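Local coordinates for protein putative glycyl-glycine endopeptidase lytM (Ruminococcus gnavus, PDB 3NYY) that probably acts as a metal-dependent endopeptidase of the M23 family, resembling the glycyl-glycine endopeptidase LytM after which it is named, at residues 25-30 with 57-62; 37-42 with 63-68; 153-158 with 205-210; 160-165 with 172-177. All coordinates share one frame; numbering follows the deposited sequence.

How the interactions relate
The four contacts form two pairs, one in the helical LytM N-terminal region and one in the M23 peptidase region. Interactions 1 and 2, centres about 9 Å apart, share helix 61-71 and alternate along the chain, so that helices 25-31 and 37-48 both pack on it; Tyr-30, Asp-40 and Phe-64 join them. Later in the sequence, interaction 4 forms a hairpin nested inside the loop that interaction 3 closes; their centres lie about 11 Å apart, and Trp-155 packs against the start of the hairpin. Centres of interactions 1 and 3 are about 43 Å apart, on opposite sides of the chain's centre, so the two pairs belong to separate parts of the molecule.

Interaction 1 (25-30 with 57-62); sequences ETMQVY and GKVSPS. With SO4 (sulfate ion), chain G.
The capped N-terminus of helix 61-71, together with the loop leading into it, forms a small apolar seam with helix 25-31. Ser-60 is the N-cap, its OG bonding Gly-63 N. Just before it, Val-59 is the centre of an inverse gamma turn, and its CG1 enters the seam. The chain of Met-27, a selenomethionine, bends at chi2 and chi3 and, in the conformer given, brings CE 3.3 Å from Val-59 CG1, closer than carbons usually pack. The same Val-59 CG1 lies 3.8 Å from Tyr-30 CB. With CG anti to the backbone N (chi1 171°), the tyrosine ring stretches along the loop until CE1 meets Pro-61 CD at 3.9 Å, the proline carbon lying in the ring plane at its edge. A sulfate ion, probably from the crystallisation liquor, sits at the helix start: O4 accepts from Ser-62 N at 2.7 Å and from Ser-62 OG at 2.5 Å. An alanine in place of Tyr-30 would lose the ring packed along Val-59 and Pro-61 and the hydroxyl bonded to Asp-40, and would probably loosen the junction of three helices. There Tyr-30 reaches from helix 25-31 to Asp-40 on helix 37-48, while its ring meets Phe-64 on helix 61-71.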
# COMPACT_ATOMS: atom_id res chain seq x y z
N GLU A 25 -12.25 -0.53 -12.90
CA GLU A 25 -11.16 -0.56 -13.89
C GLU A 25 -11.65 -0.13 -15.30
O GLU A 25 -10.91 0.54 -16.03
CB GLU A 25 -10.42 -1.92 -13.90
CG GLU A 25 -9.54 -2.20 -12.63
CD GLU A 25 -8.55 -1.05 -12.23
OE1 GLU A 25 -7.84 -0.50 -13.12
OE2 GLU A 25 -8.46 -0.70 -11.02
N THR A 26 -12.89 -0.47 -15.65
CA THR A 26 -13.50 -0.03 -16.92
C THR A 26 -13.49 1.49 -17.02
O THR A 26 -13.08 2.08 -18.03
CB THR A 26 -14.96 -0.55 -17.05
OG1 THR A 26 -14.90 -1.97 -17.15
CG2 THR A 26 -15.67 0.01 -18.27
N MSE A 27 -13.91 2.14 -15.93
CA MSE A 27 -13.91 3.58 -15.86
C MSE A 27 -12.47 4.15 -15.83
O MSE A 27 -12.21 5.20 -16.40
CB MSE A 27 -14.75 4.03 -14.65
CG MSE A 27 -15.17 5.46 -14.66
SE MSE A 27 -16.10 5.97 -16.28
CE MSE A 27 -16.94 4.32 -16.71
N GLN A 28 -11.53 3.48 -15.16
CA GLN A 28 -10.14 3.97 -15.19
C GLN A 28 -9.58 4.01 -16.61
O GLN A 28 -8.94 4.97 -17.00
CB GLN A 28 -9.19 3.17 -14.28
CG GLN A 28 -9.22 3.63 -12.85
CD GLN A 28 -8.56 4.99 -12.59
OE1 GLN A 28 -7.94 5.59 -13.46
NE2 GLN A 28 -8.67 5.44 -11.35
N VAL A 29 -9.86 2.97 -17.38
CA VAL A 29 -9.42 2.95 -18.77
C VAL A 29 -10.08 4.09 -19.53
O VAL A 29 -9.41 4.82 -20.27
CB VAL A 29 -9.75 1.61 -19.45
CG1 VAL A 29 -9.49 1.66 -20.97
CG2 VAL A 29 -8.99 0.42 -18.78
N TYR A 30 -11.38 4.30 -19.28
CA TYR A 30 -12.10 5.34 -20.02
C TYR A 30 -11.56 6.71 -19.68
O TYR A 30 -11.39 7.56 -20.55
CB TYR A 30 -13.62 5.24 -19.77
CG TYR A 30 -14.32 6.44 -20.36
CD1 TYR A 30 -14.72 6.47 -21.69
CD2 TYR A 30 -14.50 7.57 -19.58
CE1 TYR A 30 -15.32 7.63 -22.20
CE2 TYR A 30 -15.03 8.70 -20.08
CZ TYR A 30 -15.46 8.73 -21.36
OH TYR A 30 -16.01 9.93 -21.79
N GLY A 57 -26.10 2.96 -19.72
CA GLY A 57 -25.70 3.18 -21.12
C GLY A 57 -24.35 2.60 -21.54
O GLY A 57 -23.87 1.60 -20.97
N LYS A 58 -23.75 3.22 -22.55
CA LYS A 58 -22.45 2.81 -23.05
C LYS A 58 -21.40 3.67 -22.38
O LYS A 58 -21.56 4.89 -22.29
CB LYS A 58 -22.37 2.98 -24.57
CG LYS A 58 -23.33 2.06 -25.38
CD LYS A 58 -23.27 0.57 -24.96
CE LYS A 58 -21.84 0.03 -24.82
N VAL A 59 -20.33 3.04 -21.88
CA VAL A 59 -19.21 3.78 -21.29
C VAL A 59 -18.37 4.27 -22.47
O VAL A 59 -17.42 3.62 -22.91
CB VAL A 59 -18.37 2.92 -20.32
CG1 VAL A 59 -17.08 3.65 -19.91
CG2 VAL A 59 -19.19 2.56 -19.09
N SER A 60 -18.76 5.44 -22.97
CA SER A 60 -18.20 5.99 -24.20
C SER A 60 -18.50 7.48 -24.24
O SER A 60 -19.40 7.95 -23.54
CB SER A 60 -18.86 5.33 -25.43
OG SER A 60 -20.22 5.75 -25.60
N PRO A 61 -17.78 8.22 -25.11
CA PRO A 61 -18.03 9.64 -25.25
C PRO A 61 -19.49 10.01 -25.50
O PRO A 61 -20.02 10.95 -24.89
CB PRO A 61 -17.14 10.03 -26.45
CG PRO A 61 -16.00 9.08 -26.36
CD PRO A 61 -16.61 7.79 -25.89
N SER A 62 -20.15 9.28 -26.39
CA SER A 62 -21.54 9.59 -26.72
C SER A 62 -22.49 9.25 -25.55
O SER A 62 -23.47 9.94 -25.33
CB SER A 62 -22.01 8.86 -27.97
OG SER A 62 -21.72 7.48 -27.88
S SO4 G . -18.36 7.27 -29.43
O1 SO4 G . -17.57 6.11 -29.01
O2 SO4 G . -17.53 8.44 -29.70
O3 SO4 G . -19.08 6.90 -30.65
O4 SO4 G . -19.29 7.61 -28.36

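Interaction 2 (37-42 with 63-68); sequences PGRDVG and GFQKLY. With SO4 (sulfate ion), chain F.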
# COMPACT_ATOMS: atom_id res chain seq x y z
N PRO A 37 -12.49 14.69 -17.46
CA PRO A 37 -12.64 13.51 -16.59
C PRO A 37 -13.49 13.76 -15.37
O PRO A 37 -14.25 12.84 -14.97
CB PRO A 37 -11.19 13.16 -16.22
CG PRO A 37 -10.49 14.48 -16.35
CD PRO A 37 -11.10 15.14 -17.53
N GLY A 38 -13.44 14.97 -14.80
CA GLY A 38 -14.28 15.32 -13.65
C GLY A 38 -15.76 15.22 -14.00
O GLY A 38 -16.59 14.64 -13.26
N ARG A 39 -16.13 15.76 -15.14
CA ARG A 39 -17.51 15.66 -15.60
C ARG A 39 -17.94 14.22 -15.75
O ARG A 39 -19.03 13.86 -15.30
CB ARG A 39 -17.71 16.37 -16.94
CG ARG A 39 -19.16 16.50 -17.33
CD ARG A 39 -19.31 16.83 -18.81
NE ARG A 39 -19.02 15.64 -19.63
CZ ARG A 39 -19.32 15.50 -20.93
NH1 ARG A 39 -19.91 16.49 -21.58
NH2 ARG A 39 -19.07 14.35 -21.55
N ASP A 40 -17.14 13.43 -16.45
CA ASP A 40 -17.52 12.06 -16.80
C ASP A 40 -17.57 11.14 -15.59
O ASP A 40 -18.51 10.36 -15.45
CB ASP A 40 -16.64 11.52 -17.91
CG ASP A 40 -16.86 12.24 -19.24
OD1 ASP A 40 -17.81 13.05 -19.35
OD2 ASP A 40 -16.05 11.98 -20.16
N VAL A 41 -16.63 11.29 -14.66
CA VAL A 41 -16.69 10.49 -13.42
C VAL A 41 -17.91 10.91 -12.57
O VAL A 41 -18.62 10.08 -11.99
CB VAL A 41 -15.36 10.50 -12.61
CG1 VAL A 41 -15.18 11.83 -11.79
CG2 VAL A 41 -15.27 9.23 -11.79
N GLY A 42 -18.21 12.19 -12.57
CA GLY A 42 -19.39 12.71 -11.89
C GLY A 42 -20.67 12.13 -12.46
O GLY A 42 -21.56 11.75 -11.71
N GLY A 63 -22.19 8.19 -24.81
CA GLY A 63 -22.96 7.83 -23.61
C GLY A 63 -22.89 8.94 -22.56
O GLY A 63 -23.90 9.32 -22.00
N PHE A 64 -21.70 9.49 -22.36
CA PHE A 64 -21.51 10.55 -21.37
C PHE A 64 -22.08 11.87 -21.82
O PHE A 64 -22.64 12.59 -21.00
CB PHE A 64 -20.04 10.70 -20.95
CG PHE A 64 -19.61 9.60 -20.02
CD1 PHE A 64 -20.17 9.51 -18.73
CD2 PHE A 64 -18.76 8.61 -20.44
CE1 PHE A 64 -19.81 8.44 -17.90
CE2 PHE A 64 -18.41 7.58 -19.59
CZ PHE A 64 -18.94 7.52 -18.32
N GLN A 65 -22.02 12.17 -23.11
CA GLN A 65 -22.64 13.39 -23.58
C GLN A 65 -24.16 13.39 -23.38
O GLN A 65 -24.77 14.41 -23.03
CB GLN A 65 -22.27 13.67 -25.05
CG GLN A 65 -22.64 15.08 -25.49
CD GLN A 65 -21.81 16.17 -24.80
OE1 GLN A 65 -20.68 15.92 -24.34
NE2 GLN A 65 -22.35 17.38 -24.74
N LYS A 66 -24.77 12.23 -23.62
CA LYS A 66 -26.19 12.02 -23.36
C LYS A 66 -26.54 12.25 -21.87
O LYS A 66 -27.48 12.97 -21.55
CB LYS A 66 -26.56 10.60 -23.81
CG LYS A 66 -28.04 10.26 -23.74
CD LYS A 66 -28.23 8.80 -24.16
CE LYS A 66 -29.68 8.35 -24.15
NZ LYS A 66 -30.35 8.72 -25.43
N LEU A 67 -25.76 11.63 -20.98
CA LEU A 67 -25.94 11.83 -19.53
C LEU A 67 -25.74 13.27 -19.16
O LEU A 67 -26.47 13.78 -18.35
CB LEU A 67 -24.98 10.96 -18.74
CG LEU A 67 -25.32 9.48 -18.71
CD1 LEU A 67 -24.20 8.60 -18.12
CD2 LEU A 67 -26.67 9.26 -18.00
N TYR A 68 -24.72 13.92 -19.72
CA TYR A 68 -24.52 15.33 -19.44
C TYR A 68 -25.75 16.20 -19.77
O TYR A 68 -26.18 17.04 -18.97
CB TYR A 68 -23.29 15.85 -20.20
CG TYR A 68 -23.15 17.35 -20.16
CD1 TYR A 68 -22.90 18.04 -18.95
CD2 TYR A 68 -23.30 18.11 -21.32
CE1 TYR A 68 -22.80 19.46 -18.93
CE2 TYR A 68 -23.21 19.52 -21.30
CZ TYR A 68 -22.95 20.18 -20.10
OH TYR A 68 -22.85 21.56 -20.16
S SO4 F . -21.10 22.30 -17.01
O1 SO4 F . -20.63 20.98 -16.60
O2 SO4 F . -20.44 23.32 -16.20
O3 SO4 F . -20.79 22.48 -18.42
O4 SO4 F . -22.54 22.29 -16.75
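Arg-39 opens the contact; the segments 37-42 and 63-68, from helices 37-48 and 61-71, cross at 77°, their axes 10.0 Å apart. Its CG is anti to the backbone N, and a bend at chi3 turns the guanidinium back toward the next residue while presenting NH1 to the other helix. There NH1 gives a nearly straight hydrogen bond (172°) to Gln-65 OE1 at 2.9 Å; the oxygen lies in the guanidinium plane, but the donor stands above the carbonyl plane of the amide. A bend at chi2 brings the amide of the exposed Gln-65 to Arg-39. Tyr-68 CB lies over one guanidinium face, and Tyr-68 CG is 3.6 Å from Arg-39 NH1. Asp-40 follows: its OD1 takes both Arg-39 NE, at 2.9 Å, and Arg-39 NH2, at 2.8 Å, a side-on salt bridge that fixes the guanidinium's rotation. Asp-40 OD2 is hydrogen-bonded to Tyr-30 OH. The CB of Asp-40 stands over the Phe-64 ring in a CH-pi contact, 4.2 Å from the centroid, with carboxylate and ring nearly parallel. Both acceptors, Asp-40 OD1 and Gln-65 OE1, lie in the guanidinium plane, as suits a flat cation held by an anion and a neutral amide. Two donors on OD1 and a tyrosine on OD2 would probably keep the buried Asp-40 ionised, a charged group lying against the Phe-64 ring.

Interaction 3 (153-158 with 205-210); sequences KGWLEK and GEEGTT
A type II beta turn, Glu-206 to Thr-209, lies across the indole of Trp-155 at the surface of the M23 peptidase region, joining strand 155-156 to the loop between strands 195-198 and 216-225. The tryptophan has CG anti to its backbone N (chi1 -177°), and chi2 near -101° turns one broad face of the ring to the turn. Glu-207 CA sits over this face in a CH-pi contact, 3.5 Å from the centroid of the five-membered ring, while Gly-208 N stands over the rim of the six-membered ring, 3.3 Å from Trp-155 CZ3. The turn's backbone thus covers the ring, and a large flat residue suits the place. Gly-208 takes the third position of the turn with phi 93°, where a side chain would press on the preceding carbonyl oxygen. At the ring edge, Thr-209 O lies in plane, 3.4 Å from Trp-155 CH2. Glu-207, extended beyond CG with its own CG anti to N, runs back past the tryptophan in the opposite direction, so that its OE2 comes 3.7 Å from Trp-155 CB; its aliphatic part also touches Trp-161, whose ring meets Trp-155 edge-to-face. Thr-209 tightens the turn: with OG1 turned toward Glu-206 O, it shares that acceptor with its own backbone N. Gly-205 has no CB, which would clash with Thr-209 OG1. Two waters complete the polar joins. Water 1 links Trp-155 N to Glu-207 OE2, and water 2, in the indole plane, donates to Gly-205 O and accepts a hydrogen bond from Trp-155 NE1, 2.8 Å from the water oxygen.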
# COMPACT_ATOMS: atom_id res chain seq x y z
N LYS A 153 3.05 26.40 3.86
CA LYS A 153 4.40 25.86 3.81
C LYS A 153 4.99 25.89 5.20
O LYS A 153 5.13 26.96 5.81
CB LYS A 153 5.28 26.64 2.87
CG LYS A 153 6.70 26.04 2.72
CD LYS A 153 7.64 27.08 2.14
CE LYS A 153 9.09 26.53 1.99
NZ LYS A 153 10.05 27.66 1.93
N GLY A 154 5.31 24.72 5.72
CA GLY A 154 5.98 24.63 7.03
C GLY A 154 5.71 23.34 7.73
O GLY A 154 5.08 22.44 7.19
N TRP A 155 6.17 23.27 8.98
CA TRP A 155 6.05 22.08 9.75
C TRP A 155 4.66 21.88 10.33
O TRP A 155 4.07 22.83 10.87
CB TRP A 155 7.01 22.18 10.94
CG TRP A 155 7.06 20.96 11.81
CD1 TRP A 155 6.43 20.78 13.00
CD2 TRP A 155 7.81 19.78 11.56
NE1 TRP A 155 6.74 19.55 13.51
CE2 TRP A 155 7.58 18.91 12.63
CE3 TRP A 155 8.65 19.37 10.52
CZ2 TRP A 155 8.15 17.64 12.68
CZ3 TRP A 155 9.25 18.14 10.61
CH2 TRP A 155 8.99 17.29 11.66
N LEU A 156 4.21 20.65 10.31
CA LEU A 156 3.11 20.17 11.18
C LEU A 156 3.57 18.93 11.92
O LEU A 156 4.29 18.12 11.35
CB LEU A 156 1.84 19.82 10.38
CG LEU A 156 1.04 20.92 9.73
CD1 LEU A 156 -0.18 20.29 8.97
CD2 LEU A 156 0.56 21.97 10.71
N GLU A 157 3.18 18.76 13.19
CA GLU A 157 3.59 17.56 13.95
C GLU A 157 3.26 16.26 13.20
O GLU A 157 4.11 15.37 13.11
CB GLU A 157 2.96 17.51 15.37
CG GLU A 157 3.42 16.31 16.21
CD GLU A 157 2.93 16.36 17.64
OE1 GLU A 157 1.73 16.61 17.86
OE2 GLU A 157 3.75 16.12 18.55
N LYS A 158 2.05 16.16 12.64
CA LYS A 158 1.59 14.93 11.95
C LYS A 158 1.86 14.87 10.44
O LYS A 158 1.51 13.88 9.76
CB LYS A 158 0.08 14.74 12.11
CG LYS A 158 -0.40 14.56 13.55
CD LYS A 158 -1.90 14.15 13.57
CE LYS A 158 -2.48 14.02 14.98
NZ LYS A 158 -3.33 15.19 15.35
N GLY A 205 7.33 14.47 15.92
CA GLY A 205 8.17 14.99 17.00
C GLY A 205 8.22 16.49 16.85
O GLY A 205 7.41 17.06 16.10
N GLU A 206 9.19 17.13 17.51
CA GLU A 206 9.43 18.58 17.39
C GLU A 206 9.85 18.92 15.97
O GLU A 206 10.29 18.03 15.23
CB GLU A 206 10.53 19.06 18.33
CG GLU A 206 10.27 18.85 19.82
CD GLU A 206 9.17 19.72 20.41
OE1 GLU A 206 8.60 20.59 19.69
OE2 GLU A 206 8.87 19.55 21.61
N GLU A 207 9.73 20.20 15.61
CA GLU A 207 10.06 20.71 14.29
C GLU A 207 11.41 20.18 13.82
O GLU A 207 12.43 20.30 14.51
CB GLU A 207 10.11 22.24 14.29
CG GLU A 207 10.32 22.82 12.92
CD GLU A 207 10.15 24.33 12.86
OE1 GLU A 207 11.11 25.05 13.19
OE2 GLU A 207 9.07 24.80 12.46
N GLY A 208 11.40 19.58 12.64
CA GLY A 208 12.61 19.06 12.02
C GLY A 208 12.93 17.62 12.28
O GLY A 208 13.91 17.14 11.76
N THR A 209 12.11 16.93 13.07
CA THR A 209 12.32 15.50 13.33
C THR A 209 12.24 14.65 12.05
O THR A 209 11.31 14.81 11.25
CB THR A 209 11.29 14.99 14.35
OG1 THR A 209 11.49 15.71 15.57
CG2 THR A 209 11.43 13.51 14.61
N THR A 210 13.19 13.73 11.93
CA THR A 210 13.29 12.84 10.79
C THR A 210 13.56 11.43 11.32
O THR A 210 13.92 11.24 12.51
CB THR A 210 14.43 13.22 9.85
OG1 THR A 210 15.67 13.19 10.56
CG2 THR A 210 14.21 14.60 9.21
O HOH W 1 7.51 25.53 10.05
O HOH W 2 5.84 19.42 16.21

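Interaction 4 (160-165 with 172-177); sequences GWRIGI and YFYYAH
Tyr-172 holds CG anti to its backbone N (chi1 179°), which swings its ring across the neighbouring strand, whereas Arg-162 takes the crowded position between N and carbonyl carbon (chi1 63°) and bends again at chi2 to rise over the same face. Both belong to the antiparallel hairpin of strands 162-166 and 172-178 in the main sheet of the M23 fold. Ile-163 with Tyr-175 and Ile-165 with Phe-173 are hydrogen-bonded pairs; between them, Gly-164 faces Tyr-174 as a non-hydrogen-bonded pair. Tyr-172 OH lies 3.3 Å from Gly-164 CA, where any CB would collide with the hydroxyl, so glycine suits the place while the tyrosine lies there. Arg-162 CG packs 3.6 Å from Tyr-174 CE1, with guanidinium and ring planes nearly perpendicular. On the opposite face, Ile-163 CG2 meets Tyr-175 CB at 3.9 Å, and Tyr-175 OH bonds Met-145 N. His-177, bonded to Ser-202 O, lies beside His-216 of the HxH sequence characteristic of M23 peptidases. A valine replacing Tyr-172 would remove the ring over Gly-164 and the hydroxyl that bonds water 3 and, weakly, Glu-152, and would probably leave Arg-162 less firmly placed. That water accepts from Arg-162 NE at 2.9 Å and lies 2.8 Å from Tyr-172 OH.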
# COMPACT_ATOMS: atom_id res chain seq x y z
N GLY A 160 5.04 16.44 9.29
CA GLY A 160 6.43 16.91 9.07
C GLY A 160 6.49 18.17 8.24
O GLY A 160 5.67 19.09 8.37
N TRP A 161 7.48 18.23 7.35
CA TRP A 161 7.60 19.35 6.42
C TRP A 161 6.57 19.10 5.31
O TRP A 161 6.67 18.13 4.53
CB TRP A 161 8.99 19.42 5.78
CG TRP A 161 10.05 19.66 6.77
CD1 TRP A 161 11.07 18.79 7.12
CD2 TRP A 161 10.18 20.80 7.62
NE1 TRP A 161 11.85 19.37 8.10
CE2 TRP A 161 11.32 20.60 8.42
CE3 TRP A 161 9.46 22.02 7.75
CZ2 TRP A 161 11.73 21.53 9.37
CZ3 TRP A 161 9.88 22.95 8.68
CH2 TRP A 161 11.02 22.72 9.45
N ARG A 162 5.55 19.95 5.28
CA ARG A 162 4.51 19.85 4.31
C ARG A 162 4.38 21.14 3.53
O ARG A 162 4.82 22.22 3.94
CB ARG A 162 3.16 19.43 4.93
CG ARG A 162 2.49 20.35 5.95
CD ARG A 162 1.79 21.51 5.26
NE ARG A 162 0.81 22.24 6.06
CZ ARG A 162 1.09 23.24 6.89
NH1 ARG A 162 2.36 23.65 7.10
NH2 ARG A 162 0.09 23.82 7.56
N ILE A 163 3.78 20.99 2.37
CA ILE A 163 3.47 22.12 1.52
C ILE A 163 2.09 21.87 0.94
O ILE A 163 1.76 20.74 0.59
CB ILE A 163 4.59 22.36 0.44
CG1 ILE A 163 4.39 23.70 -0.28
CG2 ILE A 163 4.74 21.18 -0.51
CD1 ILE A 163 5.63 24.13 -1.09
N GLY A 164 1.32 22.96 0.80
CA GLY A 164 -0.04 22.88 0.26
C GLY A 164 -0.21 23.82 -0.92
O GLY A 164 0.19 24.98 -0.85
N ILE A 165 -0.75 23.30 -2.02
CA ILE A 165 -0.99 24.04 -3.25
C ILE A 165 -2.50 24.08 -3.50
O ILE A 165 -3.16 23.05 -3.59
CB ILE A 165 -0.33 23.31 -4.44
CG1 ILE A 165 1.17 23.11 -4.26
CG2 ILE A 165 -0.64 24.03 -5.79
CD1 ILE A 165 1.98 24.35 -3.92
N TYR A 172 -7.28 21.71 -2.74
CA TYR A 172 -6.02 21.90 -2.02
C TYR A 172 -5.28 20.56 -2.07
O TYR A 172 -5.77 19.55 -1.57
CB TYR A 172 -6.34 22.28 -0.58
CG TYR A 172 -5.13 22.49 0.30
CD1 TYR A 172 -4.62 21.45 1.02
CD2 TYR A 172 -4.61 23.74 0.53
CE1 TYR A 172 -3.53 21.61 1.86
CE2 TYR A 172 -3.52 23.91 1.40
CZ TYR A 172 -3.02 22.85 2.07
OH TYR A 172 -1.95 22.99 2.95
N PHE A 173 -4.09 20.58 -2.68
CA PHE A 173 -3.23 19.41 -2.77
C PHE A 173 -2.17 19.50 -1.68
O PHE A 173 -1.43 20.48 -1.61
CB PHE A 173 -2.60 19.35 -4.17
CG PHE A 173 -3.58 18.89 -5.22
CD1 PHE A 173 -4.58 19.72 -5.70
CD2 PHE A 173 -3.50 17.59 -5.69
CE1 PHE A 173 -5.51 19.22 -6.64
CE2 PHE A 173 -4.37 17.11 -6.62
CZ PHE A 173 -5.40 17.92 -7.10
N TYR A 174 -2.09 18.46 -0.85
CA TYR A 174 -1.29 18.43 0.34
C TYR A 174 -0.18 17.44 0.21
O TYR A 174 -0.46 16.29 -0.07
CB TYR A 174 -2.23 18.04 1.50
CG TYR A 174 -1.60 17.84 2.87
CD1 TYR A 174 -1.05 18.91 3.57
CD2 TYR A 174 -1.59 16.60 3.48
CE1 TYR A 174 -0.52 18.70 4.84
CE2 TYR A 174 -1.08 16.42 4.74
CZ TYR A 174 -0.55 17.47 5.42
OH TYR A 174 -0.00 17.30 6.69
N TYR A 175 1.07 17.90 0.39
CA TYR A 175 2.27 17.06 0.20
C TYR A 175 3.03 17.08 1.51
O TYR A 175 3.49 18.14 1.95
CB TYR A 175 3.14 17.60 -0.92
CG TYR A 175 2.45 17.76 -2.26
CD1 TYR A 175 1.63 18.87 -2.52
CD2 TYR A 175 2.68 16.86 -3.30
CE1 TYR A 175 1.00 19.05 -3.75
CE2 TYR A 175 2.07 17.03 -4.53
CZ TYR A 175 1.22 18.12 -4.76
OH TYR A 175 0.58 18.22 -6.01
N ALA A 176 3.19 15.92 2.13
CA ALA A 176 3.74 15.82 3.49
C ALA A 176 4.91 14.83 3.65
O ALA A 176 5.19 13.99 2.77
CB ALA A 176 2.61 15.47 4.49
N HIS A 177 5.63 15.04 4.75
CA HIS A 177 6.82 14.27 5.20
C HIS A 177 8.06 14.53 4.37
O HIS A 177 9.01 13.71 4.43
CB HIS A 177 6.51 12.78 5.30
CG HIS A 177 5.28 12.49 6.10
ND1 HIS A 177 5.16 12.88 7.42
CD2 HIS A 177 4.09 11.95 5.76
CE1 HIS A 177 3.95 12.56 7.86
NE2 HIS A 177 3.28 12.00 6.87
O HOH W 3 -1.99 22.00 5.57